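PDB 3BO5: histone-lysine N-methyltransferase SETMAR from Homo sapiens, which dimethylates a histone H3 lysine with the methyltransferase region described here, and as a full-length fusion with a mariner transposase acts in DNA double-strand break repair. Local coordinates for residues 29-35 with 138-142; 64-69 with 110-115; 144-148 with 235-239; 270-274 with 284-288. The protein carries 2 engineered substitutions. All coordinates share one frame. Where two conformers were deposited one is given. Residues are numbered along the deposited sequence.

Interaction 1: residues 29-35 with 138-142; sequences WPPGAAP and WGLRT. With SAH (S-adenosyl-L-homocysteine), chain F.
Beside the amino-acid end of the S-adenosyl-L-homocysteine pocket, the indole of Trp-138 is covered by the loop 29-35. Backbone atoms of Trp-138 hold the ligand: Trp-138 N donates to SAH O at 2.7 Å, and SAH N donates to Trp-138 O at 2.8 Å. Trp-138 opens strand 138-142, is extended (phi/psi -80/151°), and takes chi1 -69° (m) with chi2 86°, which directs the indole at the loop. The loop leaves strand 27-29 through a cis peptide between Trp-29 and Pro-30, then reverses in a type II turn, Pro-30 to Ala-33, closed by Ala-33 N to Pro-30 O at 2.9 Å; Gly-32 takes positive phi (78°). Strands 27-29 and 138-142 flank strand 128-132 in one mixed sheet, to which the N-terminal region contributes strand 27-29. The closest CA pair is Pro-35 and Trp-138, 6.9 Å. Pro-35 CB sits 3.9 Å from the centroid of the Trp-138 five-membered ring, 1° off the normal, a CH-pi contact. Ala-33 CB meets the ring edge at Trp-138 CH2, 3.8 Å. One water weakly links Ala-34 O and Trp-138 NE1, 3.3 Å from each. Farther along the strand, Arg-141 (chi1 64°) runs to Trp-29: Arg-141 NH2 lies 3.3 Å from Trp-29 CD1, over one face of the Trp-29 indole, while Arg-141 NE is hydrogen-bonded to Gln-129.

Interaction 2: residues 64-69 with 110-115; sequences CVKTPC and RCSDHC. With ZN (zinc ion), chain C; ZN (zinc ion), chain D.
Cys-69 carries the contact: its CA-to-CB bond points toward 110-115, and chi1 -67° (m) places Cys-69 SG between two zinc ions, 2.4 Å from ZN of chain C and 2.4 Å from ZN of chain D. Cys-111 SG (chi1 58°, p) and Cys-115 SG (chi1 174°, t) each bind the chain C zinc at 2.3 Å, with Cys-105 as fourth ligand. Cys-64 SG (chi1 -50°, m) lies 2.3 Å from the chain D zinc, whose sphere Cys-62 and Cys-74 complete. This is part of the triangular three-zinc cluster of the pre-SET domain. Between Cys-111 and Cys-115 a type I turn (Cys-115 N to Ser-112 O 3.0 Å) and an ST turn (His-114 N to Ser-112 OG 3.0 Å) fold the chain back, so both SG atoms reach one zinc. Val-65 and Cys-111 are the closest CA pair, 5.1 Å. One water joins Cys-64 O (2.8 Å) to Arg-110 N (2.7 Å). Arg-110 (chi1 -74°, chi2 144°, chi3 70°) holds its guanidinium face against Val-65 CG1.

Interaction 3: residues 144-148 with 235-239; sequences EFIPK and AAKDI
A single antiparallel beta bridge, partly buried, ties together two loops of the SET domain: segment 144-148 follows strand 138-142 and precedes strand 151-160, and segment 235-239 links strand 230-235 to strand 244-247. Ile-146 and Ile-239 form a hydrogen-bonded pair, CA to CA 5.0 Å, with Ile-146 N to Ile-239 O at 2.8 Å (N-H...O angle 171°) and Ile-239 N to Ile-146 O at 2.9 Å (172°). Beyond it Lys-148 CA and Lys-237 CA close to 4.3 Å. Phe-145 CA to Ile-239 O and Asp-238 CA to Ile-146 O, each 3.4 Å, add CA-H...O contacts. Strands 151-160 and 230-235 are themselves antiparallel neighbours, so the bridge carries their pairing into the loops, while strands 138-142 and 244-247 pair in the other sheet. On the buried side, Ile-146 CB and Ile-239 CB (both chi1 -60°) meet at 4.1 Å; Ile-146 CG2 also touches Ala-235 CB at 3.8 Å. On the exposed side, Asp-238 OD1 (chi1 -73°) accepts from Lys-148 N, 2.8 Å, and Asp-238 CG approaches Phe-145 CZ at 3.5 Å. Lys-148 is all-trans; a water links its NZ (3.1 Å) to Ala-236 O (2.9 Å).

Interaction 4: residues 270-274 with 284-288; sequences LRKPC and FLPFD. With ZN (zinc ion), chain E; SAH (S-adenosyl-L-homocysteine), chain F.
The post-SET zinc site and the adenine end of the cofactor pocket meet where 270-274 crosses 284-288, the directions from CA 271 to 274 and from CA 284 to 287 lying 114° apart. Arg-271 (chi1 m, chi2 t, chi3 p, chi4 78°) folds its guanidinium flat on the Phe-284 ring, planes at 22°, with Arg-271 CZ 3.6 Å from the centroid of the Phe-284 ring and 10° off its normal, a cation-pi stack. Lys-272 provides the direct backbone bond, Lys-272 O accepting from Leu-285 N at 2.8 Å with an N-H...O angle of 171°; a water spans Lys-272 N and Leu-285 O, 2.8 Å from each. The Lys-272 side chain passes Phe-287, Lys-272 CD to Phe-287 CE2 4.4 Å, before NZ bonds to Asn-178. Phe-287 follows an inverse gamma turn centred on Pro-286 (Phe-287 N to Leu-285 O 2.9 Å), and Phe-287 CZ lies 3.7 Å from SAH O3'. Pro-273 is bridged to Phe-284 at a CA to CA distance of 4.3 Å, and Pro-273 O lies 3.5 Å from SAH C2. Cys-274 (chi1 t) binds the chain E zinc through SG at 2.4 Å, with Cys-213, Cys-276 and Cys-281. Cys-274 CB packs 3.9 Å from Leu-285 CD1, which itself stands 3.2 Å from SAH C6.

How the interactions relate
Interactions 1 and 4 both touch the same cofactor product from separate ends, the amino-acid moiety and the adenosine, although their nearest atoms are about 10 Å apart. Interaction 1 is a surface contact ruled by aromatic and CH-pi packing; the other three are partly buried. Interaction 3 relies on direct backbone pairing with isoleucines beneath, and joins interaction 1 where Thr-142 CG2 meets Ile-239 CG2 at 3.5 Å. Metal chemistry separates the remaining pair: interaction 2 belongs to a cluster with shared thiolates, whereas interaction 4 supplies one cysteine to a lone zinc and adds a backbone bond and a cation-pi stack. These two lie on opposite sides of the chain's centre, their own centres 45 Å apart.

Interaction 1: residues 29-35 with 138-142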
# COMPACT_ATOMS: atom_id res chain seq x y z
N TRP A 29 -18.94 -8.19 -0.96
CA TRP A 29 -19.62 -9.31 -1.60
C TRP A 29 -19.25 -10.54 -0.80
O TRP A 29 -18.09 -10.74 -0.50
CB TRP A 29 -19.08 -9.48 -2.99
CG TRP A 29 -19.77 -10.57 -3.74
CD1 TRP A 29 -19.42 -11.91 -3.83
CD2 TRP A 29 -20.97 -10.43 -4.44
NE1 TRP A 29 -20.35 -12.59 -4.57
CE2 TRP A 29 -21.31 -11.71 -4.96
CE3 TRP A 29 -21.81 -9.34 -4.69
CZ2 TRP A 29 -22.45 -11.91 -5.74
CZ3 TRP A 29 -22.93 -9.56 -5.47
CH2 TRP A 29 -23.24 -10.83 -5.98
N PRO A 30 -20.19 -11.45 -0.61
CA PRO A 30 -21.54 -11.50 -1.17
C PRO A 30 -22.52 -10.59 -0.44
O PRO A 30 -22.25 -10.20 0.69
CB PRO A 30 -21.89 -13.01 -1.05
CG PRO A 30 -21.09 -13.50 0.13
CD PRO A 30 -19.80 -12.70 0.09
N PRO A 31 -23.66 -10.23 -1.11
CA PRO A 31 -24.72 -9.39 -0.53
C PRO A 31 -25.06 -9.95 0.82
O PRO A 31 -25.15 -11.16 0.96
CB PRO A 31 -25.91 -9.64 -1.45
CG PRO A 31 -25.28 -9.84 -2.79
CD PRO A 31 -23.99 -10.62 -2.50
N GLY A 32 -25.22 -9.08 1.81
CA GLY A 32 -25.58 -9.54 3.15
C GLY A 32 -24.44 -10.12 3.94
O GLY A 32 -24.65 -10.69 5.01
N ALA A 33 -23.21 -9.98 3.43
CA ALA A 33 -22.02 -10.38 4.19
C ALA A 33 -21.09 -9.18 4.30
O ALA A 33 -20.97 -8.39 3.34
CB ALA A 33 -21.28 -11.58 3.53
N ALA A 34 -20.46 -9.03 5.47
CA ALA A 34 -19.48 -7.95 5.70
C ALA A 34 -18.25 -8.41 6.49
O ALA A 34 -18.34 -9.27 7.40
CB ALA A 34 -20.12 -6.79 6.44
N PRO A 35 -17.07 -7.85 6.18
CA PRO A 35 -15.94 -8.18 7.01
C PRO A 35 -16.07 -7.73 8.46
O PRO A 35 -16.83 -6.78 8.75
CB PRO A 35 -14.76 -7.45 6.35
CG PRO A 35 -15.26 -6.71 5.27
CD PRO A 35 -16.70 -7.00 5.02
N TRP A 138 -11.35 -12.75 3.75
CA TRP A 138 -11.79 -11.70 2.83
C TRP A 138 -10.62 -11.30 1.95
O TRP A 138 -9.44 -11.47 2.33
CB TRP A 138 -12.24 -10.46 3.61
CG TRP A 138 -13.50 -10.75 4.34
CD1 TRP A 138 -13.63 -11.33 5.58
CD2 TRP A 138 -14.81 -10.64 3.80
NE1 TRP A 138 -15.00 -11.48 5.88
CE2 TRP A 138 -15.71 -11.09 4.79
CE3 TRP A 138 -15.30 -10.16 2.59
CZ2 TRP A 138 -17.11 -11.05 4.61
CZ3 TRP A 138 -16.70 -10.08 2.42
CH2 TRP A 138 -17.57 -10.58 3.41
N GLY A 139 -10.91 -10.86 0.74
CA GLY A 139 -9.87 -10.27 -0.14
C GLY A 139 -10.39 -9.01 -0.79
O GLY A 139 -11.53 -8.60 -0.53
N LEU A 140 -9.55 -8.46 -1.63
CA LEU A 140 -9.94 -7.23 -2.41
C LEU A 140 -9.81 -7.61 -3.86
O LEU A 140 -8.78 -8.16 -4.30
CB LEU A 140 -9.01 -6.08 -2.06
CG LEU A 140 -9.49 -4.72 -2.57
CD1 LEU A 140 -10.70 -4.32 -1.77
CD2 LEU A 140 -8.37 -3.69 -2.41
N ARG A 141 -10.85 -7.26 -4.63
CA ARG A 141 -10.72 -7.42 -6.07
C ARG A 141 -11.16 -6.14 -6.77
O ARG A 141 -11.79 -5.31 -6.20
CB ARG A 141 -11.50 -8.65 -6.60
CG ARG A 141 -13.01 -8.53 -6.41
CD ARG A 141 -13.68 -9.84 -6.88
NE ARG A 141 -15.06 -9.89 -6.40
CZ ARG A 141 -15.79 -11.01 -6.42
NH1 ARG A 141 -15.23 -12.15 -6.90
NH2 ARG A 141 -17.04 -11.03 -6.01
N THR A 142 -10.70 -6.01 -8.00
CA THR A 142 -11.16 -4.89 -8.79
C THR A 142 -12.45 -5.29 -9.53
O THR A 142 -12.62 -6.43 -9.99
CB THR A 142 -10.08 -4.43 -9.75
OG1 THR A 142 -10.59 -3.31 -10.48
CG2 THR A 142 -9.65 -5.50 -10.76
N SAH F . -7.82 -12.37 4.40
CA SAH F . -7.65 -11.17 5.29
CB SAH F . -7.07 -9.96 4.53
CG SAH F . -5.55 -10.12 4.40
SD SAH F . -4.71 -9.99 6.00
C SAH F . -9.02 -10.86 5.94
O SAH F . -9.96 -11.64 5.83
OXT SAH F . -9.13 -9.76 6.57
C5' SAH F . -3.66 -11.46 5.93
C4' SAH F . -4.38 -12.77 6.24
O4' SAH F . -5.16 -13.21 5.13
C3' SAH F . -3.44 -13.91 6.50
O3' SAH F . -3.00 -13.92 7.89
C2' SAH F . -4.25 -15.13 6.16
O2' SAH F . -5.28 -15.38 7.13
C1' SAH F . -4.99 -14.63 4.94
N9 SAH F . -4.21 -14.77 3.69
C8 SAH F . -3.72 -13.77 2.86
N7 SAH F . -3.16 -14.32 1.81
C5 SAH F . -3.29 -15.66 1.89
C6 SAH F . -2.82 -16.69 1.05
N6 SAH F . -2.21 -16.54 -0.13
N1 SAH F . -3.09 -17.98 1.50
C2 SAH F . -3.75 -18.21 2.67
N3 SAH F . -4.24 -17.24 3.51
C4 SAH F . -3.91 -15.98 3.10
O HOH W 1 -16.49 -11.63 8.85

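Interaction 2: residues 64-69 with 110-115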
# COMPACT_ATOMS: atom_id res chain seq x y z
N CYS A 64 9.10 24.79 -8.86
CA CYS A 64 8.56 24.97 -10.20
C CYS A 64 7.26 25.68 -10.07
O CYS A 64 6.43 25.33 -9.20
CB CYS A 64 8.27 23.60 -10.78
SG CYS A 64 9.67 22.50 -10.61
N VAL A 65 7.11 26.76 -10.82
CA VAL A 65 5.78 27.37 -10.87
C VAL A 65 5.48 27.87 -12.26
O VAL A 65 4.34 27.70 -12.74
CB VAL A 65 5.60 28.50 -9.87
CG1 VAL A 65 6.64 29.64 -10.11
CG2 VAL A 65 4.06 28.97 -9.89
N LYS A 66 6.53 28.28 -12.98
CA LYS A 66 6.26 28.89 -14.29
C LYS A 66 6.10 27.84 -15.36
O LYS A 66 5.50 28.11 -16.38
CB LYS A 66 7.41 29.80 -14.67
CG LYS A 66 7.48 31.07 -13.82
CD LYS A 66 8.44 32.09 -14.37
CE LYS A 66 9.86 31.67 -14.28
NZ LYS A 66 10.69 32.91 -14.10
N THR A 67 6.70 26.67 -15.19
CA THR A 67 6.62 25.62 -16.24
C THR A 67 6.45 24.30 -15.53
O THR A 67 6.71 24.25 -14.31
CB THR A 67 7.94 25.54 -17.11
OG1 THR A 67 9.05 25.30 -16.25
CG2 THR A 67 8.17 26.87 -17.85
N PRO A 68 6.03 23.26 -16.24
CA PRO A 68 5.80 21.99 -15.56
C PRO A 68 7.06 21.42 -14.90
O PRO A 68 8.22 21.69 -15.26
CB PRO A 68 5.36 21.05 -16.69
CG PRO A 68 4.65 22.05 -17.68
CD PRO A 68 5.56 23.25 -17.65
N CYS A 69 6.78 20.53 -13.94
CA CYS A 69 7.82 19.87 -13.27
C CYS A 69 8.42 18.84 -14.24
O CYS A 69 7.74 17.91 -14.72
CB CYS A 69 7.22 19.14 -12.04
SG CYS A 69 6.64 20.32 -10.85
N ARG A 110 4.48 24.45 -5.89
CA ARG A 110 3.55 25.38 -6.47
C ARG A 110 3.11 24.98 -7.84
O ARG A 110 2.23 25.65 -8.41
CB ARG A 110 4.15 26.76 -6.51
CG ARG A 110 4.16 27.34 -5.10
CD ARG A 110 5.38 28.17 -4.86
NE ARG A 110 5.28 29.36 -5.66
CZ ARG A 110 6.19 30.32 -5.70
NH1 ARG A 110 5.99 31.38 -6.48
NH2 ARG A 110 7.29 30.21 -4.97
N CYS A 111 3.62 23.84 -8.34
CA CYS A 111 3.02 23.27 -9.54
C CYS A 111 1.53 23.00 -9.35
O CYS A 111 1.04 22.83 -8.21
CB CYS A 111 3.74 21.98 -9.98
SG CYS A 111 3.68 20.78 -8.59
N SER A 112 0.77 22.92 -10.43
CA SER A 112 -0.67 22.75 -10.29
C SER A 112 -1.03 21.37 -9.85
O SER A 112 -0.18 20.43 -9.88
CB SER A 112 -1.42 23.03 -11.58
OG SER A 112 -1.33 21.93 -12.44
N ASP A 113 -2.29 21.19 -9.49
CA ASP A 113 -2.68 19.86 -9.05
C ASP A 113 -2.72 18.88 -10.25
O ASP A 113 -2.86 17.67 -10.08
CB ASP A 113 -3.94 19.86 -8.16
CG ASP A 113 -3.67 20.38 -6.71
OD1 ASP A 113 -4.56 21.09 -6.19
OD2 ASP A 113 -2.61 20.08 -6.07
N HIS A 114 -2.51 19.41 -11.46
CA HIS A 114 -2.38 18.61 -12.68
C HIS A 114 -0.97 18.09 -12.97
O HIS A 114 -0.70 17.41 -13.97
CB HIS A 114 -2.97 19.35 -13.87
CG HIS A 114 -4.38 19.77 -13.61
ND1 HIS A 114 -4.74 21.09 -13.41
CD2 HIS A 114 -5.49 19.03 -13.40
CE1 HIS A 114 -6.04 21.14 -13.14
NE2 HIS A 114 -6.52 19.91 -13.12
N CYS A 115 -0.06 18.43 -12.07
CA CYS A 115 1.30 18.04 -12.28
C CYS A 115 1.33 16.50 -12.43
O CYS A 115 0.70 15.80 -11.66
CB CYS A 115 2.13 18.43 -11.04
SG CYS A 115 3.84 17.85 -11.09
ZN ZN C . 4.99 19.18 -9.60
ZN ZN D . 8.68 20.63 -9.62
O HOH W 2 6.88 25.47 -6.41
O HOH W 3 1.90 26.45 -10.79

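Interaction 3: residues 144-148 with 235-239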
# COMPACT_ATOMS: atom_id res chain seq x y z
N GLU A 144 -13.17 -3.49 -12.14
CA GLU A 144 -12.88 -2.99 -13.48
C GLU A 144 -11.47 -3.17 -13.94
O GLU A 144 -10.57 -3.46 -13.16
CB GLU A 144 -13.27 -1.55 -13.57
CG GLU A 144 -12.71 -0.68 -12.55
CD GLU A 144 -13.27 0.76 -12.65
OE1 GLU A 144 -13.70 1.31 -11.63
OE2 GLU A 144 -13.37 1.28 -13.79
N PHE A 145 -11.25 -3.03 -15.25
CA PHE A 145 -9.95 -3.23 -15.79
C PHE A 145 -8.97 -2.22 -15.20
O PHE A 145 -9.26 -1.04 -15.19
CB PHE A 145 -9.99 -3.03 -17.30
CG PHE A 145 -8.75 -3.45 -17.97
CD1 PHE A 145 -8.51 -4.80 -18.25
CD2 PHE A 145 -7.83 -2.52 -18.39
CE1 PHE A 145 -7.33 -5.19 -18.89
CE2 PHE A 145 -6.66 -2.91 -19.07
CZ PHE A 145 -6.41 -4.24 -19.29
N ILE A 146 -7.79 -2.67 -14.79
CA ILE A 146 -6.73 -1.76 -14.38
C ILE A 146 -5.49 -1.96 -15.27
O ILE A 146 -4.86 -2.98 -15.24
CB ILE A 146 -6.34 -2.05 -12.92
CG1 ILE A 146 -7.55 -1.85 -12.00
CG2 ILE A 146 -5.17 -1.03 -12.50
CD1 ILE A 146 -7.29 -2.25 -10.53
N PRO A 147 -5.13 -0.94 -16.04
CA PRO A 147 -3.91 -0.99 -16.85
C PRO A 147 -2.68 -1.15 -16.02
O PRO A 147 -2.55 -0.54 -14.96
CB PRO A 147 -3.90 0.38 -17.56
CG PRO A 147 -5.37 0.77 -17.63
CD PRO A 147 -5.88 0.32 -16.23
N LYS A 148 -1.74 -1.91 -16.54
CA LYS A 148 -0.41 -2.06 -15.96
C LYS A 148 0.18 -0.73 -15.61
O LYS A 148 0.19 0.19 -16.41
CB LYS A 148 0.49 -2.70 -16.99
CG LYS A 148 1.90 -2.94 -16.53
CD LYS A 148 2.71 -3.76 -17.54
CE LYS A 148 4.11 -3.94 -17.02
NZ LYS A 148 4.90 -4.92 -17.82
N ALA A 235 -0.39 -1.51 -10.17
CA ALA A 235 -0.59 -2.76 -10.92
C ALA A 235 0.70 -3.15 -11.63
O ALA A 235 1.27 -2.33 -12.36
CB ALA A 235 -1.71 -2.54 -11.97
N ALA A 236 1.13 -4.41 -11.42
CA ALA A 236 2.38 -4.90 -12.00
C ALA A 236 2.14 -5.44 -13.45
O ALA A 236 3.09 -5.74 -14.22
CB ALA A 236 2.94 -5.99 -11.15
N LYS A 237 0.88 -5.62 -13.74
CA LYS A 237 0.41 -6.18 -15.03
C LYS A 237 -1.01 -5.68 -15.27
O LYS A 237 -1.62 -5.12 -14.36
CB LYS A 237 0.47 -7.72 -15.04
CG LYS A 237 -0.23 -8.37 -13.87
CD LYS A 237 0.33 -9.82 -13.65
CE LYS A 237 1.52 -9.91 -12.66
NZ LYS A 237 2.05 -11.35 -12.70
N ASP A 238 -1.60 -5.87 -16.44
CA ASP A 238 -3.00 -5.52 -16.59
C ASP A 238 -3.83 -6.46 -15.70
O ASP A 238 -3.59 -7.70 -15.69
CB ASP A 238 -3.45 -5.77 -18.03
CG ASP A 238 -2.93 -4.74 -19.02
OD1 ASP A 238 -2.37 -3.67 -18.63
OD2 ASP A 238 -3.03 -5.01 -20.25
N ILE A 239 -4.74 -5.89 -14.96
CA ILE A 239 -5.62 -6.67 -14.05
C ILE A 239 -7.05 -6.55 -14.58
O ILE A 239 -7.52 -5.47 -14.89
CB ILE A 239 -5.52 -6.03 -12.65
CG1 ILE A 239 -4.04 -6.10 -12.21
CG2 ILE A 239 -6.50 -6.74 -11.69
CD1 ILE A 239 -3.73 -5.32 -10.92
O HOH W 4 4.27 -7.45 -16.19

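Interaction 4: residues 270-274 with 284-288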
# COMPACT_ATOMS: atom_id res chain seq x y z
N LEU A 270 4.85 -21.59 13.59
CA LEU A 270 4.14 -22.27 12.45
C LEU A 270 4.26 -21.50 11.15
O LEU A 270 4.18 -20.27 11.13
CB LEU A 270 2.66 -22.53 12.71
CG LEU A 270 2.29 -23.66 13.67
CD1 LEU A 270 0.83 -23.91 13.75
CD2 LEU A 270 2.98 -24.90 13.22
N ARG A 271 4.56 -22.23 10.08
CA ARG A 271 4.62 -21.64 8.75
C ARG A 271 3.19 -21.77 8.21
O ARG A 271 2.66 -22.90 8.08
CB ARG A 271 5.67 -22.41 7.93
CG ARG A 271 7.06 -22.28 8.60
CD ARG A 271 8.13 -23.14 8.00
NE ARG A 271 8.41 -22.68 6.63
CZ ARG A 271 9.14 -21.62 6.32
NH1 ARG A 271 9.71 -20.86 7.28
NH2 ARG A 271 9.32 -21.32 5.04
N LYS A 272 2.50 -20.64 7.94
CA LYS A 272 1.10 -20.69 7.55
C LYS A 272 1.03 -21.06 6.08
O LYS A 272 1.89 -20.64 5.32
CB LYS A 272 0.48 -19.32 7.73
CG LYS A 272 0.42 -18.94 9.22
CD LYS A 272 -0.63 -17.91 9.36
CE LYS A 272 -0.80 -17.44 10.81
NZ LYS A 272 -2.10 -16.69 10.82
N PRO A 273 0.08 -21.90 5.71
CA PRO A 273 0.02 -22.36 4.30
C PRO A 273 -0.48 -21.24 3.42
O PRO A 273 -1.29 -20.43 3.88
CB PRO A 273 -1.06 -23.42 4.28
CG PRO A 273 -1.37 -23.67 5.70
CD PRO A 273 -0.94 -22.56 6.55
N CYS A 274 0.03 -21.24 2.20
CA CYS A 274 -0.38 -20.27 1.18
C CYS A 274 -1.33 -21.02 0.24
O CYS A 274 -1.01 -22.11 -0.26
CB CYS A 274 0.85 -19.76 0.38
SG CYS A 274 0.30 -18.55 -0.81
N PHE A 284 3.90 -21.63 1.43
CA PHE A 284 3.81 -20.95 2.72
C PHE A 284 3.70 -19.45 2.57
O PHE A 284 4.29 -18.83 1.66
CB PHE A 284 4.82 -21.41 3.81
CG PHE A 284 5.83 -20.29 4.32
CD1 PHE A 284 6.80 -19.77 3.51
CD2 PHE A 284 5.80 -19.87 5.64
CE1 PHE A 284 7.70 -18.79 3.97
CE2 PHE A 284 6.69 -18.89 6.13
CZ PHE A 284 7.65 -18.37 5.30
N LEU A 285 2.95 -18.87 3.50
CA LEU A 285 2.77 -17.46 3.53
C LEU A 285 4.02 -16.87 4.15
O LEU A 285 4.35 -17.18 5.33
CB LEU A 285 1.47 -17.19 4.34
CG LEU A 285 0.37 -16.29 3.95
CD1 LEU A 285 0.03 -16.58 2.48
CD2 LEU A 285 -0.74 -16.57 4.93
N PRO A 286 4.75 -16.04 3.41
CA PRO A 286 6.09 -15.61 3.85
C PRO A 286 6.11 -14.42 4.82
O PRO A 286 6.73 -13.39 4.51
CB PRO A 286 6.78 -15.29 2.55
CG PRO A 286 5.59 -14.65 1.68
CD PRO A 286 4.40 -15.51 2.07
N PHE A 287 5.49 -14.61 5.98
CA PHE A 287 5.66 -13.62 7.07
C PHE A 287 7.04 -13.70 7.68
O PHE A 287 7.66 -14.78 7.67
CB PHE A 287 4.63 -13.90 8.17
CG PHE A 287 3.23 -13.62 7.80
CD1 PHE A 287 2.75 -12.30 7.70
CD2 PHE A 287 2.33 -14.68 7.62
CE1 PHE A 287 1.40 -12.05 7.37
CE2 PHE A 287 1.02 -14.45 7.30
CZ PHE A 287 0.51 -13.12 7.19
N ASP A 288 7.51 -12.56 8.20
CA ASP A 288 8.63 -12.55 9.12
C ASP A 288 8.04 -12.75 10.51
O ASP A 288 7.28 -11.91 11.02
CB ASP A 288 9.39 -11.25 9.02
CG ASP A 288 10.56 -11.18 10.02
OD1 ASP A 288 11.03 -12.27 10.42
OD2 ASP A 288 11.00 -10.06 10.40
ZN ZN E . 1.48 -19.00 -2.84
N SAH F . -7.82 -12.37 4.40
CA SAH F . -7.65 -11.17 5.29
CB SAH F . -7.07 -9.96 4.53
CG SAH F . -5.55 -10.12 4.40
SD SAH F . -4.71 -9.99 6.00
C SAH F . -9.02 -10.86 5.94
O SAH F . -9.96 -11.64 5.83
OXT SAH F . -9.13 -9.76 6.57
C5' SAH F . -3.66 -11.46 5.93
C4' SAH F . -4.38 -12.77 6.24
O4' SAH F . -5.16 -13.21 5.13
C3' SAH F . -3.44 -13.91 6.50
O3' SAH F . -3.00 -13.92 7.89
C2' SAH F . -4.25 -15.13 6.16
O2' SAH F . -5.28 -15.38 7.13
C1' SAH F . -4.99 -14.63 4.94
N9 SAH F . -4.21 -14.77 3.69
C8 SAH F . -3.72 -13.77 2.86
N7 SAH F . -3.16 -14.32 1.81
C5 SAH F . -3.29 -15.66 1.89
C6 SAH F . -2.82 -16.69 1.05
N6 SAH F . -2.21 -16.54 -0.13
N1 SAH F . -3.09 -17.98 1.50
C2 SAH F . -3.75 -18.21 2.67
N3 SAH F . -4.24 -17.24 3.51
C4 SAH F . -3.91 -15.98 3.10
O HOH W 5 3.70 -18.16 7.83